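Alcohol oxidase (Myceliophthora thermophila, PDB 6F74) binds FAD as a VAO-type flavoprotein and probably uses it to oxidise an alcohol substrate with oxygen as the electron acceptor. Local coordinates at residues 96-101 and 164-169; 100-105 and 577-582; 182-187 and 220-225. All coordinates share one frame; numbering follows the deposited sequence.

Interaction 1 (96-101 and 164-169). With FAD (flavin-adenine dinucleotide), chain I.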
loop_
_atom_site.group_PDB
_atom_site.type_symbol
_atom_site.label_atom_id
_atom_site.label_comp_id
_atom_site.label_asym_id
_atom_site.label_seq_id
_atom_site.Cartn_x
_atom_site.Cartn_y
_atom_site.Cartn_z
ATOM N N ILE A 96 17.364 4.073 1.547
ATOM C CA ILE A 96 16.715 3.286 2.596
ATOM C C ILE A 96 15.769 4.147 3.463
ATOM O O ILE A 96 15.502 3.839 4.629
ATOM C CB ILE A 96 17.704 2.510 3.461
ATOM C CG1 ILE A 96 18.706 3.452 4.104
ATOM C CG2 ILE A 96 18.444 1.488 2.596
ATOM C CD1 ILE A 96 19.455 2.837 5.260
ATOM N N GLY A 97 15.257 5.205 2.865
ATOM C CA GLY A 97 14.210 5.989 3.497
ATOM C C GLY A 97 12.893 5.252 3.377
ATOM O O GLY A 97 12.561 4.743 2.286
ATOM N N ARG A 98 12.160 5.195 4.487
ATOM C CA ARG A 98 10.935 4.445 4.575
ATOM C C ARG A 98 9.789 5.287 5.131
ATOM O O ARG A 98 9.883 5.845 6.222
ATOM C CB ARG A 98 11.157 3.244 5.487
ATOM C CG ARG A 98 12.158 2.239 4.906
ATOM C CD ARG A 98 11.540 1.392 3.834
ATOM N NE ARG A 98 12.510 0.497 3.223
ATOM C CZ ARG A 98 13.389 0.827 2.270
ATOM N NH1 ARG A 98 13.475 2.071 1.815
ATOM N NH2 ARG A 98 14.257 -0.087 1.817
ATOM N N ASN A 99 8.710 5.407 4.359
ATOM C CA ASN A 99 7.536 6.133 4.828
ATOM C C ASN A 99 6.949 5.477 6.099
ATOM O O ASN A 99 6.688 6.132 7.078
ATOM C CB ASN A 99 6.480 6.168 3.742
ATOM C CG ASN A 99 6.623 7.349 2.831
ATOM O OD1 ASN A 99 5.724 8.160 2.766
ATOM N ND2 ASN A 99 7.740 7.452 2.122
ATOM N N TYR A 100 6.748 4.173 6.039
ATOM C CA TYR A 100 6.256 3.412 7.147
ATOM C C TYR A 100 7.312 2.365 7.569
ATOM O O TYR A 100 7.198 1.202 7.258
ATOM C CB TYR A 100 4.965 2.748 6.743
ATOM C CG TYR A 100 3.874 3.716 6.341
ATOM C CD1 TYR A 100 3.324 4.617 7.248
ATOM C CD2 TYR A 100 3.376 3.703 5.054
ATOM C CE1 TYR A 100 2.321 5.496 6.873
ATOM C CE2 TYR A 100 2.343 4.548 4.667
ATOM C CZ TYR A 100 1.820 5.454 5.554
ATOM O OH TYR A 100 0.818 6.282 5.107
ATOM N N PRO A 101 8.357 2.798 8.275
ATOM C CA PRO A 101 9.480 1.893 8.551
ATOM C C PRO A 101 9.048 0.686 9.353
ATOM O O PRO A 101 8.352 0.849 10.358
ATOM C CB PRO A 101 10.439 2.779 9.355
ATOM C CG PRO A 101 9.588 3.854 9.925
ATOM C CD PRO A 101 8.583 4.137 8.855
ATOM N N ARG A 164 8.511 -5.418 2.665
ATOM C CA ARG A 164 8.703 -6.168 1.398
ATOM C C ARG A 164 9.725 -5.534 0.457
ATOM O O ARG A 164 10.155 -6.163 -0.503
ATOM C CB ARG A 164 7.376 -6.381 0.665
ATOM C CG ARG A 164 6.355 -7.169 1.483
ATOM C CD ARG A 164 5.018 -7.372 0.789
ATOM N NE ARG A 164 4.497 -6.079 0.384
ATOM C CZ ARG A 164 3.510 -5.871 -0.479
ATOM N NH1 ARG A 164 2.834 -6.870 -1.029
ATOM N NH2 ARG A 164 3.192 -4.620 -0.773
ATOM N N SER A 165 10.093 -4.282 0.731
ATOM C CA SER A 165 11.278 -3.649 0.127
ATOM C C SER A 165 12.461 -3.484 1.117
ATOM O O SER A 165 13.258 -2.541 0.995
ATOM C CB SER A 165 10.877 -2.307 -0.495
ATOM O OG SER A 165 10.277 -1.411 0.425
ATOM N N ASP A 166 12.554 -4.377 2.106
ATOM C CA ASP A 166 13.674 -4.411 3.084
ATOM C C ASP A 166 14.447 -5.738 2.936
ATOM O O ASP A 166 14.018 -6.650 2.248
ATOM C CB ASP A 166 13.155 -4.275 4.538
ATOM C CG ASP A 166 12.533 -2.906 4.842
ATOM O OD1 ASP A 166 12.458 -2.062 3.936
ATOM O OD2 ASP A 166 12.088 -2.634 5.990
ATOM N N GLY A 167 15.569 -5.856 3.613
ATOM C CA GLY A 167 16.190 -7.169 3.803
ATOM C C GLY A 167 17.547 -7.053 4.427
ATOM O O GLY A 167 18.412 -6.428 3.838
ATOM N N TYR A 168 17.715 -7.634 5.615
ATOM C CA TYR A 168 19.015 -7.675 6.306
ATOM C C TYR A 168 20.135 -8.112 5.377
ATOM O O TYR A 168 20.010 -9.141 4.696
ATOM C CB TYR A 168 18.993 -8.615 7.565
ATOM C CG TYR A 168 20.350 -8.760 8.222
ATOM C CD1 TYR A 168 20.791 -7.835 9.160
ATOM C CD2 TYR A 168 21.210 -9.775 7.873
ATOM C CE1 TYR A 168 22.043 -7.938 9.759
ATOM C CE2 TYR A 168 22.485 -9.911 8.482
ATOM C CZ TYR A 168 22.878 -8.992 9.420
ATOM O OH TYR A 168 24.107 -9.069 10.005
ATOM N N GLY A 169 21.205 -7.335 5.362
ATOM C CA GLY A 169 22.412 -7.680 4.633
ATOM C C GLY A 169 22.230 -7.685 3.104
ATOM O O GLY A 169 22.956 -8.379 2.405
HETATM P PA FAD I . 8.108 -0.089 -2.439
HETATM O O1A FAD I . 8.389 -0.154 -0.940
HETATM O O2A FAD I . 9.138 0.597 -3.280
HETATM O O5B FAD I . 7.891 -1.572 -2.935
HETATM C C5B FAD I . 6.801 -2.306 -2.452
HETATM C C4B FAD I . 6.980 -3.764 -2.836
HETATM O O4B FAD I . 6.940 -3.823 -4.252
HETATM C C3B FAD I . 8.289 -4.403 -2.444
HETATM O O3B FAD I . 8.047 -5.806 -2.285
HETATM C C2B FAD I . 9.168 -4.237 -3.658
HETATM O O2B FAD I . 10.126 -5.282 -3.865
HETATM C C1B FAD I . 8.166 -4.310 -4.778
HETATM N N9A FAD I . 8.477 -3.529 -5.980
HETATM C C8A FAD I . 8.480 -2.193 -6.090
HETATM N N7A FAD I . 8.771 -1.815 -7.349
HETATM C C5A FAD I . 8.945 -2.931 -8.052
HETATM C C6A FAD I . 9.262 -3.210 -9.452
HETATM N N6A FAD I . 9.432 -2.149 -10.274
HETATM N N1A FAD I . 9.376 -4.512 -9.823
HETATM C C2A FAD I . 9.192 -5.522 -8.933
HETATM N N3A FAD I . 8.874 -5.331 -7.627
HETATM C C4A FAD I . 8.740 -4.064 -7.155
HETATM N N1 FAD I . -2.129 2.055 -1.328
HETATM C C2 FAD I . -3.370 2.178 -1.850
HETATM O O2 FAD I . -3.915 1.165 -2.359
HETATM N N3 FAD I . -4.028 3.355 -1.866
HETATM C C4 FAD I . -3.513 4.477 -1.334
HETATM O O4 FAD I . -4.132 5.561 -1.333
HETATM C C4X FAD I . -2.167 4.425 -0.725
HETATM N N5 FAD I . -1.603 5.516 -0.168
HETATM C C5X FAD I . -0.362 5.439 0.375
HETATM C C6 FAD I . 0.214 6.581 0.929
HETATM C C7 FAD I . 1.484 6.560 1.479
HETATM C C7M FAD I . 1.944 7.876 2.055
HETATM C C8 FAD I . 2.268 5.292 1.467
HETATM C C8M FAD I . 3.688 5.192 2.006
HETATM C C9 FAD I . 1.687 4.144 0.937
HETATM C C9A FAD I . 0.399 4.153 0.375
HETATM N N10 FAD I . -0.212 3.007 -0.205
HETATM C C10 FAD I . -1.497 3.116 -0.755
HETATM C "C1'" FAD I . 0.413 1.664 -0.181
HETATM C "C2'" FAD I . 1.145 1.162 -1.381
HETATM O "O2'" FAD I . 0.170 0.637 -2.280
HETATM C "C3'" FAD I . 2.078 0.020 -0.964
HETATM O "O3'" FAD I . 2.914 0.398 0.145
HETATM C "C4'" FAD I . 2.941 -0.458 -2.124
HETATM O "O4'" FAD I . 3.782 -1.529 -1.684
HETATM C "C5'" FAD I . 3.777 0.676 -2.696
HETATM O "O5'" FAD I . 4.564 0.214 -3.780
HETATM P P FAD I . 5.913 1.016 -3.980
HETATM O O1P FAD I . 5.635 2.494 -3.970
HETATM O O2P FAD I . 6.597 0.394 -5.152
HETATM O O3P FAD I . 6.665 0.635 -2.599
#
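Arg98 and Ser165-Asp166 meet across two irregular loops, with no strand pairing between 96-101 and 164-169. The Arg98 chain bends at chi2 (-77°) and brings the edge of its guanidinium to Asp166. NE gives a nearly straight bond to Asp166 OD1, at 2.7 Å and 174°. It reaches that oxygen on the syn side, and the salt bridge is buried. NH2 makes a weak bond to Ser165 O at 2.8 Å and also a salt bridge to Glu172. NH1 turns back to Gly97 O. Bonds from all three nitrogens, one of them weak, help to hold the group's rotation. Ser165 OG lies over one guanidinium face but gives its bond to FAD O1A at 2.6 Å. One residue earlier, Arg164 O accepts from the ribose hydroxyl FAD O3B at 2.8 Å. At the flavin end of the cofactor, Tyr100 CE2 packs against methyl C8M. A leucine in place of Arg98 would probably leave the buried Asp166 carboxylate, and that of Glu172, without this positive partner and the Ser165 loop less firmly placed. In this VAO-type FAD pocket, Arg164 and Ser165 sit at the pyrophosphate and ribose, with Arg98 in the second shell behind Ser165.

Interaction 2 (100-105 and 577-582). With NAG (2-acetamido-2-deoxy-beta-D-glucopyranose), chain E; FAD (flavin-adenine dinucleotide), chain I.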
loop_
_atom_site.group_PDB
_atom_site.type_symbol
_atom_site.label_atom_id
_atom_site.label_comp_id
_atom_site.label_asym_id
_atom_site.label_seq_id
_atom_site.Cartn_x
_atom_site.Cartn_y
_atom_site.Cartn_z
ATOM N N TYR A 100 6.748 4.173 6.039
ATOM C CA TYR A 100 6.256 3.412 7.147
ATOM C C TYR A 100 7.312 2.365 7.569
ATOM O O TYR A 100 7.198 1.202 7.258
ATOM C CB TYR A 100 4.965 2.748 6.743
ATOM C CG TYR A 100 3.874 3.716 6.341
ATOM C CD1 TYR A 100 3.324 4.617 7.248
ATOM C CD2 TYR A 100 3.376 3.703 5.054
ATOM C CE1 TYR A 100 2.321 5.496 6.873
ATOM C CE2 TYR A 100 2.343 4.548 4.667
ATOM C CZ TYR A 100 1.820 5.454 5.554
ATOM O OH TYR A 100 0.818 6.282 5.107
ATOM N N PRO A 101 8.357 2.798 8.275
ATOM C CA PRO A 101 9.480 1.893 8.551
ATOM C C PRO A 101 9.048 0.686 9.353
ATOM O O PRO A 101 8.352 0.849 10.358
ATOM C CB PRO A 101 10.439 2.779 9.355
ATOM C CG PRO A 101 9.588 3.854 9.925
ATOM C CD PRO A 101 8.583 4.137 8.855
ATOM N N TYR A 102 9.416 -0.501 8.893
ATOM C CA TYR A 102 8.852 -1.741 9.427
ATOM C C TYR A 102 9.378 -2.011 10.862
ATOM O O TYR A 102 8.683 -2.581 11.698
ATOM C CB TYR A 102 9.103 -2.926 8.483
ATOM C CG TYR A 102 8.501 -4.210 9.017
ATOM C CD1 TYR A 102 7.135 -4.395 9.032
ATOM C CD2 TYR A 102 9.301 -5.198 9.581
ATOM C CE1 TYR A 102 6.568 -5.542 9.540
ATOM C CE2 TYR A 102 8.743 -6.354 10.116
ATOM C CZ TYR A 102 7.370 -6.515 10.087
ATOM O OH TYR A 102 6.808 -7.648 10.601
ATOM N N ASN A 103 10.605 -1.569 11.127
ATOM C CA ASN A 103 11.274 -1.784 12.405
ATOM C C ASN A 103 12.293 -0.678 12.587
ATOM O O ASN A 103 13.403 -0.758 12.045
ATOM C CB ASN A 103 11.955 -3.147 12.428
ATOM C CG ASN A 103 12.357 -3.594 13.821
ATOM O OD1 ASN A 103 11.975 -2.982 14.825
ATOM N ND2 ASN A 103 13.135 -4.674 13.880
ATOM N N ILE A 104 11.909 0.345 13.352
ATOM C CA ILE A 104 12.780 1.504 13.614
ATOM C C ILE A 104 13.887 1.058 14.581
ATOM O O ILE A 104 13.681 1.002 15.815
ATOM C CB ILE A 104 11.973 2.709 14.183
ATOM C CG1 ILE A 104 10.909 3.185 13.187
ATOM C CG2 ILE A 104 12.879 3.885 14.540
ATOM C CD1 ILE A 104 9.963 4.256 13.705
ATOM N N THR A 105 15.040 0.704 14.017
ATOM C CA THR A 105 16.224 0.318 14.784
ATOM C C THR A 105 17.257 1.449 14.881
ATOM O O THR A 105 18.317 1.265 15.467
ATOM C CB THR A 105 16.890 -0.918 14.157
ATOM O OG1 THR A 105 17.226 -0.668 12.756
ATOM C CG2 THR A 105 15.937 -2.115 14.291
ATOM N N PHE A 577 12.875 -12.785 -3.423
ATOM C CA PHE A 577 12.239 -13.034 -2.137
ATOM C C PHE A 577 11.764 -11.749 -1.499
ATOM O O PHE A 577 12.508 -10.778 -1.441
ATOM C CB PHE A 577 13.166 -13.727 -1.139
ATOM C CG PHE A 577 12.555 -13.887 0.226
ATOM C CD1 PHE A 577 11.736 -14.994 0.517
ATOM C CD2 PHE A 577 12.718 -12.923 1.192
ATOM C CE1 PHE A 577 11.143 -15.137 1.750
ATOM C CE2 PHE A 577 12.110 -13.049 2.431
ATOM C CZ PHE A 577 11.314 -14.156 2.702
ATOM N N CYS A 578 10.513 -11.738 -1.065
ATOM C CA CYS A 578 10.062 -10.737 -0.122
ATOM C C CYS A 578 9.118 -11.353 0.893
ATOM O O CYS A 578 8.466 -12.384 0.645
ATOM C CB CYS A 578 9.469 -9.484 -0.792
ATOM S SG CYS A 578 8.443 -9.794 -2.244
ATOM N N ARG A 579 9.125 -10.728 2.062
ATOM C CA ARG A 579 8.338 -11.130 3.232
ATOM C C ARG A 579 6.829 -11.177 2.906
ATOM O O ARG A 579 6.308 -10.208 2.414
ATOM C CB ARG A 579 8.601 -10.075 4.324
ATOM C CG ARG A 579 8.156 -10.532 5.656
ATOM C CD ARG A 579 8.446 -9.529 6.753
ATOM N NE ARG A 579 7.529 -9.906 7.831
ATOM C CZ ARG A 579 6.280 -9.458 7.973
ATOM N NH1 ARG A 579 5.748 -8.515 7.160
ATOM N NH2 ARG A 579 5.562 -9.942 8.962
ATOM N N THR A 580 6.168 -12.304 3.182
ATOM C CA THR A 580 4.749 -12.543 2.852
ATOM C C THR A 580 4.447 -12.693 1.358
ATOM O O THR A 580 3.304 -13.011 1.010
ATOM C CB THR A 580 3.738 -11.470 3.388
ATOM O OG1 THR A 580 3.799 -10.258 2.619
ATOM C CG2 THR A 580 3.917 -11.184 4.869
ATOM N N CYS A 581 5.423 -12.469 0.479
ATOM C CA CYS A 581 5.192 -12.576 -0.958
ATOM C C CYS A 581 4.955 -14.038 -1.290
ATOM O O CYS A 581 5.229 -14.944 -0.471
ATOM C CB CYS A 581 6.355 -11.977 -1.775
ATOM S SG CYS A 581 6.613 -10.223 -1.429
ATOM N N VAL A 582 4.376 -14.271 -2.461
ATOM C CA VAL A 582 4.024 -15.632 -2.849
ATOM C C VAL A 582 5.311 -16.476 -2.847
ATOM O O VAL A 582 6.347 -16.056 -3.423
ATOM C CB VAL A 582 3.345 -15.640 -4.229
ATOM C CG1 VAL A 582 3.277 -17.039 -4.799
ATOM C CG2 VAL A 582 1.945 -15.028 -4.113
HETATM C C1 NAG E . 13.582 -5.284 15.096
HETATM C C2 NAG E . 13.087 -6.730 15.043
HETATM C C3 NAG E . 13.623 -7.512 16.234
HETATM C C4 NAG E . 15.132 -7.425 16.321
HETATM C C5 NAG E . 15.553 -5.963 16.308
HETATM C C6 NAG E . 17.047 -5.766 16.200
HETATM C C7 NAG E . 10.890 -7.376 14.074
HETATM C C8 NAG E . 9.421 -7.486 14.322
HETATM N N2 NAG E . 11.631 -6.867 15.083
HETATM O O3 NAG E . 13.254 -8.881 16.116
HETATM O O4 NAG E . 15.571 -8.088 17.514
HETATM O O5 NAG E . 15.014 -5.361 15.153
HETATM O O6 NAG E . 17.547 -6.355 14.982
HETATM O O7 NAG E . 11.345 -7.737 12.996
HETATM P PA FAD I . 8.108 -0.089 -2.439
HETATM O O1A FAD I . 8.389 -0.154 -0.940
HETATM O O2A FAD I . 9.138 0.597 -3.280
HETATM O O5B FAD I . 7.891 -1.572 -2.935
HETATM C C5B FAD I . 6.801 -2.306 -2.452
HETATM C C4B FAD I . 6.980 -3.764 -2.836
HETATM O O4B FAD I . 6.940 -3.823 -4.252
HETATM C C3B FAD I . 8.289 -4.403 -2.444
HETATM O O3B FAD I . 8.047 -5.806 -2.285
HETATM C C2B FAD I . 9.168 -4.237 -3.658
HETATM O O2B FAD I . 10.126 -5.282 -3.865
HETATM C C1B FAD I . 8.166 -4.310 -4.778
HETATM N N9A FAD I . 8.477 -3.529 -5.980
HETATM C C8A FAD I . 8.480 -2.193 -6.090
HETATM N N7A FAD I . 8.771 -1.815 -7.349
HETATM C C5A FAD I . 8.945 -2.931 -8.052
HETATM C C6A FAD I . 9.262 -3.210 -9.452
HETATM N N6A FAD I . 9.432 -2.149 -10.274
HETATM N N1A FAD I . 9.376 -4.512 -9.823
HETATM C C2A FAD I . 9.192 -5.522 -8.933
HETATM N N3A FAD I . 8.874 -5.331 -7.627
HETATM C C4A FAD I . 8.740 -4.064 -7.155
HETATM N N1 FAD I . -2.129 2.055 -1.328
HETATM C C2 FAD I . -3.370 2.178 -1.850
HETATM O O2 FAD I . -3.915 1.165 -2.359
HETATM N N3 FAD I . -4.028 3.355 -1.866
HETATM C C4 FAD I . -3.513 4.477 -1.334
HETATM O O4 FAD I . -4.132 5.561 -1.333
HETATM C C4X FAD I . -2.167 4.425 -0.725
HETATM N N5 FAD I . -1.603 5.516 -0.168
HETATM C C5X FAD I . -0.362 5.439 0.375
HETATM C C6 FAD I . 0.214 6.581 0.929
HETATM C C7 FAD I . 1.484 6.560 1.479
HETATM C C7M FAD I . 1.944 7.876 2.055
HETATM C C8 FAD I . 2.268 5.292 1.467
HETATM C C8M FAD I . 3.688 5.192 2.006
HETATM C C9 FAD I . 1.687 4.144 0.937
HETATM C C9A FAD I . 0.399 4.153 0.375
HETATM N N10 FAD I . -0.212 3.007 -0.205
HETATM C C10 FAD I . -1.497 3.116 -0.755
HETATM C "C1'" FAD I . 0.413 1.664 -0.181
HETATM C "C2'" FAD I . 1.145 1.162 -1.381
HETATM O "O2'" FAD I . 0.170 0.637 -2.280
HETATM C "C3'" FAD I . 2.078 0.020 -0.964
HETATM O "O3'" FAD I . 2.914 0.398 0.145
HETATM C "C4'" FAD I . 2.941 -0.458 -2.124
HETATM O "O4'" FAD I . 3.782 -1.529 -1.684
HETATM C "C5'" FAD I . 3.777 0.676 -2.696
HETATM O "O5'" FAD I . 4.564 0.214 -3.780
HETATM P P FAD I . 5.913 1.016 -3.980
HETATM O O1P FAD I . 5.635 2.494 -3.970
HETATM O O2P FAD I . 6.597 0.394 -5.152
HETATM O O3P FAD I . 6.665 0.635 -2.599
#
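Tyr102 reaches across to Arg579, and the two residues make the whole contact between 100-105 and 577-582. From CB the tyrosine extends with CG anti to the backbone N (chi1 -179°), which carries the ring toward the arginine. CB itself packs near Asp166 OD2. Further out, CE1 comes to 3.9 Å from Arg579 NH1, while CE2 on the other branch looks to the acetamido oxygen O7 of the NAG at 4.1 Å. CZ lies 3.8 Å from Arg579 CZ. At the tip, OH sits over one face of the guanidinium, offset toward its rim, 3.1 Å from Arg579 NH2. The angle is poor for a hydrogen bond, so this is close polar packing. The two side chains cross at about a right angle, and their planes are 33° apart. Thr580 CG2 lies over the opposite guanidinium face. The strongest polar partner of Arg579 is elsewhere: NH1 bonds to Leu162 O. The arginine stands on a type II turn from Cys578 to Cys581, closed by Cys581 N to Cys578 O at 3.0 Å and by the disulfide between the two SG atoms. Next to Tyr102, Asn103 ND2 carries the NAG through a covalent bond to C1. Arg515 of helix 512-533 makes a cation-pi contact with Tyr102. The loop after helix 88-93 thus meets the berberine-like region, where the Cys578-Cys581 turn follows helix 560-570 and packs through Thr580 on helix 551-556, ahead of strand 587-588.

Interaction 3 (182-187 and 220-225)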
loop_
_atom_site.group_PDB
_atom_site.type_symbol
_atom_site.label_atom_id
_atom_site.label_comp_id
_atom_site.label_asym_id
_atom_site.label_seq_id
_atom_site.Cartn_x
_atom_site.Cartn_y
_atom_site.Cartn_z
ATOM N N VAL A 182 6.782 9.114 -19.388
ATOM C CA VAL A 182 5.383 8.743 -19.232
ATOM C C VAL A 182 4.662 9.335 -20.436
ATOM O O VAL A 182 4.620 10.558 -20.582
ATOM C CB VAL A 182 4.791 9.296 -17.931
ATOM C CG1 VAL A 182 3.323 8.960 -17.831
ATOM C CG2 VAL A 182 5.550 8.718 -16.734
ATOM N N ARG A 183 4.109 8.475 -21.284
ATOM C CA ARG A 183 3.545 8.926 -22.551
ATOM C C ARG A 183 2.119 8.466 -22.708
ATOM O O ARG A 183 1.797 7.310 -22.458
ATOM C CB ARG A 183 4.366 8.404 -23.727
ATOM C CG ARG A 183 5.772 8.951 -23.796
ATOM C CD ARG A 183 6.544 8.358 -24.969
ATOM N NE ARG A 183 6.928 6.965 -24.729
ATOM C CZ ARG A 183 7.924 6.558 -23.923
ATOM N NH1 ARG A 183 8.686 7.419 -23.241
ATOM N NH2 ARG A 183 8.183 5.259 -23.818
ATOM N N PHE A 184 1.279 9.390 -23.161
ATOM C CA PHE A 184 -0.123 9.134 -23.393
ATOM C C PHE A 184 -0.299 8.499 -24.759
ATOM O O PHE A 184 0.331 8.906 -25.716
ATOM C CB PHE A 184 -0.885 10.467 -23.301
ATOM C CG PHE A 184 -2.335 10.370 -23.675
ATOM C CD1 PHE A 184 -3.261 9.853 -22.778
ATOM C CD2 PHE A 184 -2.776 10.795 -24.932
ATOM C CE1 PHE A 184 -4.600 9.753 -23.115
ATOM C CE2 PHE A 184 -4.121 10.703 -25.281
ATOM C CZ PHE A 184 -5.044 10.182 -24.367
ATOM N N GLN A 185 -1.188 7.519 -24.840
ATOM C CA GLN A 185 -1.581 6.894 -26.112
ATOM C C GLN A 185 -3.070 7.122 -26.326
ATOM O O GLN A 185 -3.873 6.604 -25.562
ATOM C CB GLN A 185 -1.333 5.377 -26.047
ATOM C CG GLN A 185 0.116 4.962 -25.819
ATOM C CD GLN A 185 0.325 3.463 -25.880
ATOM O OE1 GLN A 185 -0.536 2.661 -25.449
ATOM N NE2 GLN A 185 1.455 3.058 -26.455
ATOM N N LYS A 186 -3.460 7.853 -27.362
ATOM C CA LYS A 186 -4.898 8.066 -27.624
ATOM C C LYS A 186 -5.632 6.728 -27.763
ATOM O O LYS A 186 -6.770 6.569 -27.312
ATOM C CB LYS A 186 -5.128 8.939 -28.864
ATOM C CG LYS A 186 -6.601 9.250 -29.114
ATOM C CD LYS A 186 -6.827 10.138 -30.347
ATOM C CE LYS A 186 -7.275 9.321 -31.558
ATOM N NZ LYS A 186 -7.409 10.041 -32.874
ATOM N N LYS A 187 -4.954 5.765 -28.377
ATOM C CA LYS A 187 -5.467 4.400 -28.526
ATOM C C LYS A 187 -4.350 3.468 -28.066
ATOM O O LYS A 187 -3.215 3.585 -28.515
ATOM C CB LYS A 187 -5.858 4.148 -29.986
ATOM C CG LYS A 187 -6.988 5.014 -30.580
ATOM C CD LYS A 187 -6.997 4.794 -32.103
ATOM C CE LYS A 187 -8.097 5.536 -32.840
ATOM N NZ LYS A 187 -9.448 5.366 -32.248
ATOM N N GLN A 220 -3.788 14.336 -16.710
ATOM C CA GLN A 220 -4.422 15.653 -16.658
ATOM C C GLN A 220 -4.198 16.463 -17.919
ATOM O O GLN A 220 -5.130 17.046 -18.460
ATOM C CB GLN A 220 -3.955 16.411 -15.426
ATOM C CG GLN A 220 -4.650 17.752 -15.215
ATOM C CD GLN A 220 -4.662 18.209 -13.749
ATOM O OE1 GLN A 220 -4.313 17.457 -12.821
ATOM N NE2 GLN A 220 -5.101 19.456 -13.528
ATOM N N ALA A 221 -2.974 16.454 -18.429
ATOM C CA ALA A 221 -2.668 17.155 -19.687
ATOM C C ALA A 221 -3.474 16.605 -20.855
ATOM O O ALA A 221 -3.718 17.310 -21.802
ATOM C CB ALA A 221 -1.175 17.055 -19.987
ATOM N N ASN A 222 -3.886 15.343 -20.770
ATOM C CA ASN A 222 -4.630 14.690 -21.834
ATOM C C ASN A 222 -6.109 14.486 -21.531
ATOM O O ASN A 222 -6.782 13.720 -22.237
ATOM C CB ASN A 222 -3.915 13.376 -22.161
ATOM C CG ASN A 222 -2.565 13.621 -22.811
ATOM O OD1 ASN A 222 -2.499 14.003 -23.981
ATOM N ND2 ASN A 222 -1.495 13.444 -22.052
ATOM N N ASN A 223 -6.623 15.193 -20.512
ATOM C CA ASN A 223 -8.036 15.127 -20.143
ATOM C C ASN A 223 -8.548 13.686 -19.940
ATOM O O ASN A 223 -9.627 13.329 -20.406
ATOM C CB ASN A 223 -8.873 15.872 -21.200
ATOM C CG ASN A 223 -10.280 16.237 -20.711
ATOM O OD1 ASN A 223 -10.516 16.429 -19.522
ATOM N ND2 ASN A 223 -11.224 16.341 -21.655
ATOM N N VAL A 224 -7.759 12.841 -19.283
ATOM C CA VAL A 224 -8.223 11.488 -18.968
ATOM C C VAL A 224 -8.030 11.197 -17.487
ATOM O O VAL A 224 -7.353 11.931 -16.764
ATOM C CB VAL A 224 -7.553 10.406 -19.837
ATOM C CG1 VAL A 224 -7.872 10.632 -21.320
ATOM C CG2 VAL A 224 -6.046 10.375 -19.592
ATOM N N ILE A 225 -8.632 10.102 -17.057
ATOM C CA ILE A 225 -8.586 9.656 -15.673
ATOM C C ILE A 225 -7.647 8.471 -15.565
ATOM O O ILE A 225 -7.886 7.429 -16.166
ATOM C CB ILE A 225 -9.980 9.273 -15.153
ATOM C CG1 ILE A 225 -10.907 10.497 -15.206
ATOM C CG2 ILE A 225 -9.900 8.749 -13.713
ATOM C CD1 ILE A 225 -12.337 10.226 -14.816
#
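Phe184 and Asn222 come together through their first torsions. Phe184 has CG anti to the backbone N (chi1 173°), which sends the ring out from the strand. Asn222 has CG anti to its carbonyl carbon (chi1 -68°), which lays the amide flat over one face of that ring. Ring and amide are stacked, with their planes only 8° apart. Asn222 CB makes a CH-pi contact over the ring centre, 3.6 Å from the centroid. The amide carbon CG lies 3.4 Å from Phe184 CG. Its two ends diverge: OD1 faces Phe184 CD2 at 3.4 Å, and ND2 sits 3.3 Å from Phe184 CB. ND2 is also held by a hydrogen bond to Val218 O, one turn back in the helix, which steadies the amide against the ring. Farther along the ring, Val224 CG1 adds an apolar contact to Phe184 CE1 at 3.8 Å. Val304 of strand 296-306 touches both Phe184 and Val224. Asn223, with positive phi, is the C-prime residue of a Schellman motif, with Asn223 N bonded to Gln220 O and Val224 N to Ala219 O. This Schellman-capped end of helix 212-221 and the start of strand 224-225 pack on strand 179-185; both strands belong to one antiparallel sheet of the FAD-binding domain.

In the fold
Interactions 1 and 2 are neighbours, with centres about 7 Å apart, and both start from the loop that holds Tyr100 and Pro101. They touch directly: Arg164 CG packs 3.2 Å from Arg579 O, and Arg164 O lies 3.4 Å from Cys578 CB. Both also touch FAD: Arg164 and Ser165 bond to it, and Cys578 SG comes to 4.0 Å from FAD O3B. Interaction 3 stands apart. Its centre is about 33 Å from that of interaction 1 and about 34 Å from that of interaction 2, with nearest atoms about 19 and 22 Å away. It lies away from the FAD pocket. In sequence it falls inside the long loop closed by interaction 2.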